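Local atomic coordinates of LbaCas13a H328A (C2c2) (PDB entry 5WLH), a protein that binds a CRISPR guide RNA in its precursor form and, as a Cas13a enzyme, probably uses it to direct cleavage of RNA at adenosines. Residues Thr127-Lys132 with Val218-Ile223; Met248-Gln251 with Lys257-Ile260; Ala891-Arg896 with Ile960-Ala965; Thr1286-Ile1291 with Val1299-Val1304. All coordinates share one frame; numbering follows the deposited sequence.

In the fold
The four contacts follow one another along the chain and none touches another; three of them are related by the guide RNA of chain B. Interactions 1, 2 and 4 each include residues that approach its nucleotides: G15 beside interaction 1, A26 beside interaction 2, and G5, A6 and A29 beside interaction 4. Interaction 3 stands back, its nearest atom about 9 Å from the RNA. Interactions 1 and 3 lie on opposite sides of the chain's centre, their own centres about 69 Å apart. Interaction 4 is nearest the middle, about 15 Å from the chain's centre, and its nearest atoms come within about 20 Å of interaction 2.

Interaction 1 (Thr127-Lys132 with Val218-Ile223); sequences TNRRNK and VQRDFI. With nucleotides of chain B.
Arg129 and Arg220 reach past each other in opposite directions and lay their guanidinium groups face on face, the group centres 4.1 Å apart and the planes 14° from parallel. Arg129 also grips the backbone opposite: its NH1 donates to the carbonyl O of Arg220 at 2.8 Å, nearly straight (169° at the hydrogen) and in the guanidinium plane. One edge is thus pinned while one face is stacked, which fixes the rotation of the group. Arg220 is bent at chi2 (81°), and this brings its NH2 to 3.4 Å from Arg129 CG and 3.5 Å from Asn128 CB, against the aliphatic roots of those side chains. The two positive ends come within 3.8 Å, NH1 of Arg129 to NH1 of Arg220, but the repulsion is probably offset by acids: Glu228 forms a salt bridge with Arg129 NE, and Asp224 with Arg220 NH1, which also hydrogen-bonds Ser125. With a leucine in place of Arg129, the Arg220 carbonyl would probably lose the N-H donor of NH1, the Arg220 guanidinium the flat group stacked on it, and Glu228 a positive partner. The contact ties the C-terminal turn of helix 115-130 to the first turn of helix 218-230, at the surface; Arg130, poorly ordered, points its guanidinium toward OP1 of G15 of chain B, and Phe222 packs inward on helices 193-206 and 158-166.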
# COMPACT_ATOMS: atom_id res chain seq x y z
N THR A 127 -26.06 6.01 -34.36
CA THR A 127 -25.44 6.88 -35.36
C THR A 127 -26.25 8.16 -35.57
O THR A 127 -25.68 9.22 -35.81
CB THR A 127 -25.29 6.11 -36.68
OG1 THR A 127 -24.40 5.01 -36.47
CG2 THR A 127 -24.70 7.00 -37.78
N ASN A 128 -27.58 8.07 -35.46
CA ASN A 128 -28.40 9.26 -35.58
C ASN A 128 -28.09 10.26 -34.47
O ASN A 128 -28.16 11.47 -34.69
CB ASN A 128 -29.87 8.89 -35.57
CG ASN A 128 -30.37 8.44 -36.93
OD1 ASN A 128 -29.58 8.24 -37.85
ND2 ASN A 128 -31.67 8.27 -37.06
N ARG A 129 -27.74 9.76 -33.28
CA ARG A 129 -27.37 10.66 -32.18
C ARG A 129 -26.07 11.40 -32.49
O ARG A 129 -26.00 12.63 -32.35
CB ARG A 129 -27.25 9.89 -30.87
CG ARG A 129 -28.53 9.24 -30.42
CD ARG A 129 -28.37 8.61 -29.06
NE ARG A 129 -29.45 7.66 -28.80
CZ ARG A 129 -30.64 8.00 -28.34
NH1 ARG A 129 -31.56 7.06 -28.12
NH2 ARG A 129 -30.91 9.27 -28.09
N ARG A 130 -25.03 10.67 -32.89
CA ARG A 130 -23.74 11.30 -33.13
C ARG A 130 -23.78 12.24 -34.32
O ARG A 130 -23.07 13.25 -34.33
CB ARG A 130 -22.66 10.23 -33.34
CG ARG A 130 -22.95 8.90 -32.69
CD ARG A 130 -21.90 7.88 -33.09
NE ARG A 130 -20.63 8.13 -32.43
CZ ARG A 130 -19.44 7.89 -32.98
NH1 ARG A 130 -18.33 8.15 -32.31
NH2 ARG A 130 -19.37 7.40 -34.22
N ASN A 131 -24.58 11.92 -35.33
CA ASN A 131 -24.70 12.76 -36.51
C ASN A 131 -25.81 13.78 -36.39
O ASN A 131 -26.23 14.36 -37.40
CB ASN A 131 -24.91 11.90 -37.75
CG ASN A 131 -23.64 11.20 -38.19
OD1 ASN A 131 -23.33 10.10 -37.73
ND2 ASN A 131 -22.89 11.83 -39.09
N LYS A 132 -26.31 14.02 -35.17
CA LYS A 132 -27.33 15.02 -34.87
C LYS A 132 -28.63 14.79 -35.66
O LYS A 132 -29.46 15.70 -35.76
CB LYS A 132 -26.80 16.44 -35.12
CG LYS A 132 -25.33 16.63 -34.77
CD LYS A 132 -24.68 17.75 -35.60
CE LYS A 132 -23.28 17.36 -36.06
NZ LYS A 132 -23.30 16.36 -37.17
N VAL A 218 -40.62 9.11 -25.17
CA VAL A 218 -40.38 7.75 -24.67
C VAL A 218 -39.65 6.92 -25.72
O VAL A 218 -38.70 6.19 -25.40
CB VAL A 218 -41.70 7.09 -24.24
CG1 VAL A 218 -41.51 5.58 -24.14
CG2 VAL A 218 -42.16 7.65 -22.91
N GLN A 219 -40.06 7.03 -26.98
CA GLN A 219 -39.44 6.22 -28.03
C GLN A 219 -37.96 6.55 -28.18
O GLN A 219 -37.11 5.65 -28.18
CB GLN A 219 -40.17 6.44 -29.35
CG GLN A 219 -39.63 5.55 -30.46
CD GLN A 219 -40.00 4.10 -30.24
OE1 GLN A 219 -41.17 3.77 -30.07
NE2 GLN A 219 -38.99 3.23 -30.18
N ARG A 220 -37.63 7.83 -28.33
CA ARG A 220 -36.25 8.19 -28.65
C ARG A 220 -35.36 8.18 -27.41
O ARG A 220 -34.21 7.73 -27.47
CB ARG A 220 -36.21 9.56 -29.31
CG ARG A 220 -34.87 9.90 -29.95
CD ARG A 220 -34.73 9.26 -31.33
NE ARG A 220 -33.36 9.38 -31.81
CZ ARG A 220 -32.52 8.36 -31.95
NH1 ARG A 220 -32.90 7.13 -31.66
NH2 ARG A 220 -31.28 8.58 -32.39
N ASP A 221 -35.87 8.65 -26.28
CA ASP A 221 -35.05 8.85 -25.09
C ASP A 221 -34.92 7.59 -24.25
O ASP A 221 -33.89 7.41 -23.59
CB ASP A 221 -35.62 9.98 -24.24
CG ASP A 221 -35.34 11.35 -24.84
OD1 ASP A 221 -34.17 11.59 -25.21
OD2 ASP A 221 -36.27 12.16 -24.95
N PHE A 222 -35.92 6.70 -24.27
CA PHE A 222 -35.80 5.45 -23.53
C PHE A 222 -35.69 4.25 -24.45
O PHE A 222 -34.66 3.57 -24.46
CB PHE A 222 -36.97 5.25 -22.56
CG PHE A 222 -36.88 3.95 -21.80
CD1 PHE A 222 -35.85 3.74 -20.89
CD2 PHE A 222 -37.79 2.93 -22.03
CE1 PHE A 222 -35.75 2.54 -20.20
CE2 PHE A 222 -37.68 1.73 -21.35
CZ PHE A 222 -36.66 1.54 -20.43
N ILE A 223 -36.73 3.97 -25.25
CA ILE A 223 -36.79 2.68 -25.93
C ILE A 223 -35.62 2.53 -26.89
O ILE A 223 -34.92 1.50 -26.89
CB ILE A 223 -38.13 2.52 -26.68
CG1 ILE A 223 -39.28 2.51 -25.68
CG2 ILE A 223 -38.09 1.25 -27.51
CD1 ILE A 223 -40.66 2.38 -26.35
P G B 15 -17.71 11.32 -30.39
OP1 G B 15 -18.84 11.02 -31.33
OP2 G B 15 -16.34 11.52 -30.93
O5' G B 15 -18.08 12.56 -29.48
C5' G B 15 -19.35 12.63 -28.86
C4' G B 15 -19.36 13.62 -27.74
O4' G B 15 -18.41 13.24 -26.72
C3' G B 15 -18.97 15.05 -28.10
O3' G B 15 -20.06 15.75 -28.67
C2' G B 15 -18.52 15.61 -26.76
O2' G B 15 -19.66 15.95 -25.97
C1' G B 15 -17.85 14.38 -26.12
N9 G B 15 -16.40 14.39 -26.35
C8 G B 15 -15.74 13.92 -27.46
N7 G B 15 -14.44 14.07 -27.40
C5 G B 15 -14.24 14.68 -26.17
C6 G B 15 -13.04 15.09 -25.55
O6 G B 15 -11.89 14.98 -26.01
N1 G B 15 -13.26 15.68 -24.32
C2 G B 15 -14.50 15.83 -23.74
N2 G B 15 -14.52 16.41 -22.53
N3 G B 15 -15.64 15.45 -24.30
C4 G B 15 -15.44 14.89 -25.51

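Interaction 2 (Met248-Gln251 with Lys257-Ile260); sequences MPVQ and KFAI. With nucleotides of chain B.
Gln251 and Ala259 form an antiparallel hydrogen-bonded pair, their side chains on the same face of the sheet: Gln251 N donates to Ala259 O at 3.0 Å, and Ala259 N returns a bond to Gln251 O at 3.1 Å. The next pair, Val250 with Ile260, is non-hydrogen-bonded, and its side chains diverge. Here CA-H...O contacts join the strands, Val250 CA to Ala259 O and Ile260 CA to Pro249 O, each at 3.4 Å, so the Ala259 carbonyl receives both an N-H and a C-H. With CG1 anti to the backbone N (chi1 168°), Val250 sets that methyl 3.8 Å from Phe258 CB, the two side chains crossing at about a right angle. The Phe258 ring turns an edge to the Gln251 carbonyl carbon. Farther out, the Gln251 amide is held at both ends, OE1 by Ile484 N and NE2 by Asn247 OD1. Met248, two residues ahead of the first strand, brings its SD to 3.6 Å from N3 of A26 in the guide RNA, chain B. This two-stranded beta hairpin is buried among helices: Val250 and Phe258 rest on helix 429-458 at Ala454, and Ile260 packs on Phe280 and Leu284 of helix 268-287.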
# COMPACT_ATOMS: atom_id res chain seq x y z
N MET A 248 1.49 4.37 -22.32
CA MET A 248 2.11 4.77 -21.08
C MET A 248 2.03 6.28 -20.90
O MET A 248 1.73 7.01 -21.85
CB MET A 248 3.56 4.28 -21.10
CG MET A 248 3.68 2.80 -21.39
SD MET A 248 2.84 1.83 -20.14
CE MET A 248 3.85 2.25 -18.71
N PRO A 249 2.35 6.79 -19.70
CA PRO A 249 2.30 8.25 -19.47
C PRO A 249 3.34 9.04 -20.26
O PRO A 249 3.07 10.19 -20.63
CB PRO A 249 2.57 8.39 -17.96
CG PRO A 249 2.40 7.04 -17.37
CD PRO A 249 2.64 6.03 -18.46
N VAL A 250 4.51 8.46 -20.50
CA VAL A 250 5.63 9.17 -21.13
C VAL A 250 6.26 8.25 -22.16
O VAL A 250 6.36 7.04 -21.95
CB VAL A 250 6.65 9.60 -20.06
CG1 VAL A 250 7.96 10.09 -20.72
CG2 VAL A 250 6.04 10.68 -19.14
N GLN A 251 6.66 8.82 -23.29
CA GLN A 251 7.33 8.05 -24.33
C GLN A 251 8.35 8.94 -25.01
O GLN A 251 8.25 10.17 -24.96
CB GLN A 251 6.35 7.51 -25.39
CG GLN A 251 5.39 6.43 -24.90
CD GLN A 251 6.08 5.10 -24.61
OE1 GLN A 251 7.31 5.00 -24.67
NE2 GLN A 251 5.29 4.09 -24.27
N LYS A 257 13.90 12.43 -26.99
CA LYS A 257 13.54 13.17 -25.78
C LYS A 257 12.26 12.57 -25.21
O LYS A 257 11.33 12.26 -25.96
CB LYS A 257 13.29 14.65 -26.09
CG LYS A 257 14.49 15.37 -26.71
CD LYS A 257 15.74 15.16 -25.87
CE LYS A 257 17.00 15.69 -26.54
NZ LYS A 257 18.19 15.47 -25.66
N PHE A 258 12.22 12.41 -23.90
CA PHE A 258 10.99 11.94 -23.26
C PHE A 258 10.00 13.09 -23.14
O PHE A 258 10.38 14.21 -22.79
CB PHE A 258 11.30 11.40 -21.85
CG PHE A 258 11.81 9.99 -21.82
CD1 PHE A 258 11.13 8.95 -22.44
CD2 PHE A 258 12.96 9.69 -21.10
CE1 PHE A 258 11.60 7.65 -22.36
CE2 PHE A 258 13.42 8.40 -21.02
CZ PHE A 258 12.74 7.38 -21.65
N ALA A 259 8.73 12.81 -23.42
CA ALA A 259 7.67 13.79 -23.21
C ALA A 259 6.39 13.04 -22.87
O ALA A 259 6.28 11.83 -23.11
CB ALA A 259 7.45 14.66 -24.45
N ILE A 260 5.40 13.77 -22.33
CA ILE A 260 4.12 13.13 -22.05
C ILE A 260 3.56 12.58 -23.35
O ILE A 260 3.71 13.18 -24.42
CB ILE A 260 3.12 14.09 -21.38
CG1 ILE A 260 2.81 15.28 -22.31
CG2 ILE A 260 3.65 14.50 -19.99
CD1 ILE A 260 1.68 16.18 -21.83
P A B 26 0.16 -1.18 -11.03
OP1 A B 26 0.68 -0.49 -9.83
OP2 A B 26 -1.25 -1.08 -11.47
O5' A B 26 1.06 -0.75 -12.27
C5' A B 26 2.46 -0.55 -12.15
C4' A B 26 2.92 0.41 -13.22
O4' A B 26 2.79 -0.24 -14.51
C3' A B 26 2.08 1.68 -13.30
O3' A B 26 2.88 2.74 -13.80
C2' A B 26 1.03 1.30 -14.34
O2' A B 26 0.37 2.38 -14.97
C1' A B 26 1.86 0.46 -15.32
N9 A B 26 1.03 -0.54 -15.98
C8 A B 26 0.76 -1.81 -15.53
N7 A B 26 -0.07 -2.47 -16.32
C5 A B 26 -0.34 -1.57 -17.33
C6 A B 26 -1.15 -1.68 -18.48
N6 A B 26 -1.84 -2.80 -18.74
N1 A B 26 -1.24 -0.61 -19.29
C2 A B 26 -0.54 0.50 -18.99
N3 A B 26 0.25 0.71 -17.94
C4 A B 26 0.32 -0.38 -17.15

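Interaction 3 (Ala891-Arg896 with Ile960-Ala965); sequences AGLISR and ITDVDA
Arg896 meets Asp962 side-on, NE and NH2 each taking one carboxylate oxygen, and the guanidinium and carboxylate planes lie only 10° apart. NE to Asp962 OD2 is the shorter arm at 2.7 Å; NH2 to Asp962 OD1 measures 3.0 Å. Both oxygens are approached on their syn side, though from somewhat out of the carboxylate plane, and neither N-H points quite straight at its oxygen. The two side chains cross at about a right angle, and a bend at chi3 (-69°) folds the arginine back over its own helix. One guanidinium face therefore rests above Gly892 O and Leu893 N. The glycine matters to this pose, since a beta carbon at Gly892 would sit 2.9 Å from Arg896 NH1. Leu893, one turn before the arginine, slides past Asp962 in the opposite direction. Its CD1 lies 3.5 Å from Asp962 OD1 and its CD2 3.5 Å from the CB of Ala965, so the fork of the leucine spans the aspartate and the alanine one turn on. Asp962 is thus a buried acid with apolar contact from Leu893 and two N-H donors of the one Arg896 guanidinium, an arrangement likely to keep it ionised. Beyond the pair, Leu903 of helix 901-911 touches both Arg896 and Asp962, and Phe628 of helix 621-632 touches Leu893. The arrangement is a near-orthogonal helix-helix crossing, the short segments' axes 10.8 Å apart and at 100°, joined by a bidentate interhelical salt bridge beside a small apolar patch.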
# COMPACT_ATOMS: atom_id res chain seq x y z
N ALA A 891 27.30 -23.15 4.96
CA ALA A 891 28.70 -23.22 4.53
C ALA A 891 29.02 -22.21 3.42
O ALA A 891 29.94 -21.40 3.55
CB ALA A 891 29.04 -24.64 4.09
N GLY A 892 28.24 -22.22 2.34
CA GLY A 892 28.54 -21.35 1.22
C GLY A 892 28.25 -19.89 1.51
O GLY A 892 29.01 -18.99 1.12
N LEU A 893 27.17 -19.62 2.24
CA LEU A 893 26.78 -18.25 2.53
C LEU A 893 27.86 -17.51 3.31
O LEU A 893 28.05 -16.30 3.12
CB LEU A 893 25.46 -18.24 3.29
CG LEU A 893 24.83 -16.88 3.53
CD1 LEU A 893 24.62 -16.15 2.20
CD2 LEU A 893 23.52 -17.06 4.29
N ILE A 894 28.56 -18.21 4.20
CA ILE A 894 29.56 -17.56 5.05
C ILE A 894 30.61 -16.86 4.19
O ILE A 894 30.90 -15.68 4.38
CB ILE A 894 30.21 -18.59 5.99
CG1 ILE A 894 29.17 -19.12 6.98
CG2 ILE A 894 31.40 -17.99 6.72
CD1 ILE A 894 29.60 -20.41 7.68
N SER A 895 31.19 -17.58 3.22
CA SER A 895 32.22 -16.96 2.39
C SER A 895 31.64 -15.85 1.52
O SER A 895 32.33 -14.86 1.23
CB SER A 895 32.92 -18.01 1.51
OG SER A 895 32.01 -18.64 0.62
N ARG A 896 30.37 -15.96 1.12
CA ARG A 896 29.80 -14.92 0.27
C ARG A 896 29.54 -13.65 1.06
O ARG A 896 29.74 -12.54 0.55
CB ARG A 896 28.54 -15.45 -0.41
CG ARG A 896 28.86 -16.53 -1.43
CD ARG A 896 27.72 -16.81 -2.39
NE ARG A 896 26.58 -17.45 -1.73
CZ ARG A 896 26.45 -18.76 -1.54
NH1 ARG A 896 27.40 -19.60 -1.93
NH2 ARG A 896 25.36 -19.23 -0.93
N ILE A 960 19.48 -13.02 -4.60
CA ILE A 960 18.32 -12.92 -3.72
C ILE A 960 18.27 -14.09 -2.75
O ILE A 960 17.86 -13.93 -1.59
CB ILE A 960 17.03 -12.81 -4.55
CG1 ILE A 960 16.96 -11.44 -5.22
CG2 ILE A 960 15.78 -13.05 -3.64
CD1 ILE A 960 15.96 -11.37 -6.37
N THR A 961 18.69 -15.28 -3.20
CA THR A 961 18.71 -16.45 -2.31
C THR A 961 19.63 -16.21 -1.11
O THR A 961 19.34 -16.67 -0.01
CB THR A 961 19.13 -17.71 -3.08
OG1 THR A 961 18.21 -17.92 -4.16
CG2 THR A 961 19.11 -18.94 -2.18
N ASP A 962 20.75 -15.50 -1.31
CA ASP A 962 21.61 -15.16 -0.18
C ASP A 962 20.97 -14.12 0.72
O ASP A 962 21.05 -14.22 1.94
CB ASP A 962 22.97 -14.65 -0.66
CG ASP A 962 23.82 -15.75 -1.27
OD1 ASP A 962 23.50 -16.94 -1.05
OD2 ASP A 962 24.78 -15.40 -1.97
N VAL A 963 20.36 -13.10 0.12
CA VAL A 963 19.68 -12.08 0.92
C VAL A 963 18.61 -12.73 1.76
O VAL A 963 18.46 -12.44 2.95
CB VAL A 963 19.08 -10.99 0.02
CG1 VAL A 963 18.38 -9.95 0.90
CG2 VAL A 963 20.19 -10.34 -0.78
N ASP A 964 17.84 -13.61 1.13
CA ASP A 964 16.79 -14.36 1.81
C ASP A 964 17.35 -15.09 3.02
O ASP A 964 16.83 -14.95 4.13
CB ASP A 964 16.13 -15.32 0.83
CG ASP A 964 14.86 -15.93 1.38
OD1 ASP A 964 14.95 -16.78 2.29
OD2 ASP A 964 13.75 -15.53 0.92
N ALA A 965 18.43 -15.86 2.82
CA ALA A 965 18.99 -16.64 3.92
C ALA A 965 19.48 -15.73 5.03
O ALA A 965 19.35 -16.07 6.21
CB ALA A 965 20.14 -17.50 3.40

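Interaction 4 (Thr1286-Ile1291 with Val1299-Val1304); sequences TILYNI and VRFEFV. With nucleotides of chain B.
Part of the guide-RNA binding surface is built on a helix-to-strand connection, in which Leu1288 and Tyr1289 of helix 1284-1294 pack on Phe1301 and Val1299 of strand 1297-1310, an inner strand of an antiparallel sheet. Phe1301 wedges its ring end against the helix: CZ lies 3.8 Å from Leu1288 CD2, and CE2 is 3.7 Å from Tyr1289 CB. Tyr1289 lies alongside Val1299, its chi1 of 166° carrying the ring away from the backbone N, and turns a ring edge to the carbonyl, CD1 to Val1299 O 3.5 Å. One water closes the backbone gap, donating to Tyr1289 O at 3.0 Å and accepting from Val1299 N at the same distance.

Both elements also meet the RNA of chain B. On the helix, Ile1287 CD1 lies against C5' of A29 and Asn1290 ND2 hydrogen-bonds an RNA phosphate. On the strand, the A6 base lies over one face of Phe1303, whose CE1 is 3.3 Å from A6 N7, while Phe1303 CB meets the G5 sugar, 3.2 Å from O4'. A serine in place of Phe1303 would probably leave the A6 base without the aromatic surface against it and freer to tilt. Apolar packing and one bridging water join helix and strand, and of the strand's two rings Phe1303 gives A6 a face and Phe1301 an edge, a contact by shape and dispersion rather than by hydrogen bonds.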
# COMPACT_ATOMS: atom_id res chain seq x y z
N THR A 1286 -7.74 6.40 4.47
CA THR A 1286 -8.11 5.01 4.24
C THR A 1286 -6.98 4.08 4.66
O THR A 1286 -7.22 3.02 5.24
CB THR A 1286 -8.44 4.82 2.76
OG1 THR A 1286 -9.67 5.49 2.48
CG2 THR A 1286 -8.55 3.31 2.40
N ILE A 1287 -5.74 4.47 4.37
CA ILE A 1287 -4.62 3.61 4.75
C ILE A 1287 -4.55 3.48 6.27
O ILE A 1287 -4.32 2.38 6.80
CB ILE A 1287 -3.32 4.17 4.15
CG1 ILE A 1287 -3.33 3.90 2.64
CG2 ILE A 1287 -2.11 3.51 4.80
CD1 ILE A 1287 -2.23 4.63 1.89
N LEU A 1288 -4.75 4.59 6.98
CA LEU A 1288 -4.82 4.53 8.44
C LEU A 1288 -5.95 3.63 8.90
O LEU A 1288 -5.75 2.75 9.75
CB LEU A 1288 -5.00 5.94 9.00
CG LEU A 1288 -5.30 6.04 10.51
CD1 LEU A 1288 -4.16 5.49 11.31
CD2 LEU A 1288 -5.52 7.49 10.88
N TYR A 1289 -7.14 3.82 8.34
CA TYR A 1289 -8.28 2.98 8.69
C TYR A 1289 -7.97 1.50 8.44
O TYR A 1289 -8.31 0.62 9.25
CB TYR A 1289 -9.48 3.45 7.88
CG TYR A 1289 -10.66 2.50 7.86
CD1 TYR A 1289 -11.66 2.60 8.82
CD2 TYR A 1289 -10.78 1.53 6.87
CE1 TYR A 1289 -12.75 1.74 8.81
CE2 TYR A 1289 -11.87 0.66 6.86
CZ TYR A 1289 -12.84 0.78 7.84
OH TYR A 1289 -13.92 -0.08 7.83
N ASN A 1290 -7.32 1.20 7.31
CA ASN A 1290 -6.97 -0.19 7.00
C ASN A 1290 -6.03 -0.78 8.03
O ASN A 1290 -6.17 -1.94 8.42
CB ASN A 1290 -6.31 -0.28 5.62
CG ASN A 1290 -7.23 0.08 4.48
OD1 ASN A 1290 -8.45 0.13 4.63
ND2 ASN A 1290 -6.63 0.32 3.30
N ILE A 1291 -5.01 -0.01 8.44
CA ILE A 1291 -4.07 -0.51 9.45
C ILE A 1291 -4.82 -0.90 10.71
O ILE A 1291 -4.61 -1.98 11.27
CB ILE A 1291 -2.98 0.53 9.73
CG1 ILE A 1291 -2.08 0.68 8.51
CG2 ILE A 1291 -2.20 0.14 10.99
CD1 ILE A 1291 -1.11 1.88 8.61
N VAL A 1299 -12.79 2.18 12.93
CA VAL A 1299 -12.90 3.54 13.41
C VAL A 1299 -13.71 4.35 12.41
O VAL A 1299 -13.69 4.09 11.20
CB VAL A 1299 -11.52 4.19 13.69
CG1 VAL A 1299 -10.73 3.31 14.63
CG2 VAL A 1299 -10.75 4.46 12.39
N ARG A 1300 -14.48 5.31 12.93
CA ARG A 1300 -15.26 6.24 12.12
C ARG A 1300 -14.61 7.62 12.21
O ARG A 1300 -14.65 8.26 13.26
CB ARG A 1300 -16.72 6.29 12.57
CG ARG A 1300 -17.46 4.99 12.39
CD ARG A 1300 -18.94 5.14 12.83
NE ARG A 1300 -19.76 3.99 12.45
CZ ARG A 1300 -20.19 3.06 13.31
NH1 ARG A 1300 -19.86 3.15 14.59
NH2 ARG A 1300 -20.93 2.05 12.88
N PHE A 1301 -14.02 8.07 11.10
CA PHE A 1301 -13.34 9.35 11.08
C PHE A 1301 -14.33 10.49 11.05
O PHE A 1301 -15.42 10.40 10.48
CB PHE A 1301 -12.47 9.47 9.84
CG PHE A 1301 -11.31 8.55 9.83
CD1 PHE A 1301 -10.50 8.43 10.92
CD2 PHE A 1301 -10.99 7.86 8.66
CE1 PHE A 1301 -9.39 7.60 10.88
CE2 PHE A 1301 -9.90 7.03 8.61
CZ PHE A 1301 -9.10 6.90 9.73
N GLU A 1302 -13.93 11.59 11.65
CA GLU A 1302 -14.55 12.87 11.41
C GLU A 1302 -13.44 13.82 11.00
O GLU A 1302 -12.35 13.81 11.58
CB GLU A 1302 -15.30 13.39 12.65
CG GLU A 1302 -16.47 12.52 13.09
CD GLU A 1302 -17.74 12.73 12.28
OE1 GLU A 1302 -18.83 12.37 12.78
OE2 GLU A 1302 -17.66 13.25 11.14
N PHE A 1303 -13.72 14.64 10.00
CA PHE A 1303 -12.73 15.56 9.48
C PHE A 1303 -13.06 16.95 9.97
O PHE A 1303 -14.12 17.50 9.64
CB PHE A 1303 -12.72 15.48 7.96
CG PHE A 1303 -12.07 14.24 7.47
CD1 PHE A 1303 -12.70 13.01 7.60
CD2 PHE A 1303 -10.79 14.28 6.96
CE1 PHE A 1303 -12.08 11.84 7.17
CE2 PHE A 1303 -10.16 13.13 6.53
CZ PHE A 1303 -10.81 11.92 6.62
N VAL A 1304 -12.18 17.50 10.79
CA VAL A 1304 -12.45 18.78 11.44
C VAL A 1304 -11.21 19.63 11.27
O VAL A 1304 -10.42 19.42 10.35
CB VAL A 1304 -12.84 18.57 12.92
CG1 VAL A 1304 -14.15 17.83 13.00
CG2 VAL A 1304 -11.77 17.80 13.66
P A B 6 -15.04 14.82 1.78
OP1 A B 6 -14.99 16.11 1.09
OP2 A B 6 -16.28 13.99 1.80
O5' A B 6 -13.89 13.88 1.15
C5' A B 6 -12.64 14.44 0.75
C4' A B 6 -11.51 13.45 0.99
O4' A B 6 -11.35 13.23 2.40
C3' A B 6 -11.71 12.06 0.43
O3' A B 6 -11.38 11.98 -0.94
C2' A B 6 -10.82 11.20 1.31
O2' A B 6 -9.45 11.40 0.96
C1' A B 6 -11.04 11.88 2.65
N9 A B 6 -12.14 11.30 3.43
C8 A B 6 -13.28 11.94 3.84
N7 A B 6 -14.07 11.19 4.57
C5 A B 6 -13.38 9.98 4.65
C6 A B 6 -13.68 8.77 5.28
N6 A B 6 -14.81 8.60 5.99
N1 A B 6 -12.78 7.77 5.17
C2 A B 6 -11.66 7.95 4.46
N3 A B 6 -11.28 9.05 3.80
C4 A B 6 -12.18 10.03 3.95
P G B 5 -10.45 17.62 1.88
OP1 G B 5 -9.98 16.37 1.23
OP2 G B 5 -10.87 18.78 1.04
O5' G B 5 -11.66 17.29 2.83
C5' G B 5 -11.61 16.24 3.77
C4' G B 5 -12.88 16.22 4.59
O4' G B 5 -12.93 17.43 5.41
C3' G B 5 -14.18 16.27 3.80
O3' G B 5 -14.58 15.00 3.31
C2' G B 5 -15.16 16.85 4.82
O2' G B 5 -15.53 15.84 5.74
C1' G B 5 -14.27 17.87 5.53
N9 G B 5 -14.36 19.20 4.90
C8 G B 5 -13.59 19.68 3.87
N7 G B 5 -13.90 20.90 3.51
C5 G B 5 -14.95 21.24 4.36
C6 G B 5 -15.70 22.44 4.44
O6 G B 5 -15.58 23.45 3.75
N1 G B 5 -16.68 22.35 5.43
C2 G B 5 -16.89 21.26 6.24
N2 G B 5 -17.87 21.36 7.15
N3 G B 5 -16.20 20.12 6.18
C4 G B 5 -15.26 20.20 5.22
P A B 29 0.94 1.13 -1.40
OP1 A B 29 1.78 1.28 -0.17
OP2 A B 29 1.23 0.11 -2.47
O5' A B 29 -0.57 0.83 -1.02
C5' A B 29 -1.25 1.61 -0.05
C4' A B 29 -2.74 1.58 -0.28
O4' A B 29 -3.05 1.93 -1.64
C3' A B 29 -3.44 0.24 -0.09
O3' A B 29 -3.67 -0.04 1.28
C2' A B 29 -4.72 0.45 -0.87
O2' A B 29 -5.58 1.33 -0.18
C1' A B 29 -4.18 1.21 -2.08
N9 A B 29 -3.73 0.26 -3.13
C8 A B 29 -2.45 -0.03 -3.53
N7 A B 29 -2.41 -0.94 -4.49
C5 A B 29 -3.74 -1.25 -4.71
C6 A B 29 -4.35 -2.15 -5.59
N6 A B 29 -3.65 -2.90 -6.45
N1 A B 29 -5.69 -2.24 -5.55
C2 A B 29 -6.36 -1.47 -4.69
N3 A B 29 -5.89 -0.57 -3.81
C4 A B 29 -4.56 -0.52 -3.87
O HOH W 1 -10.50 1.15 11.29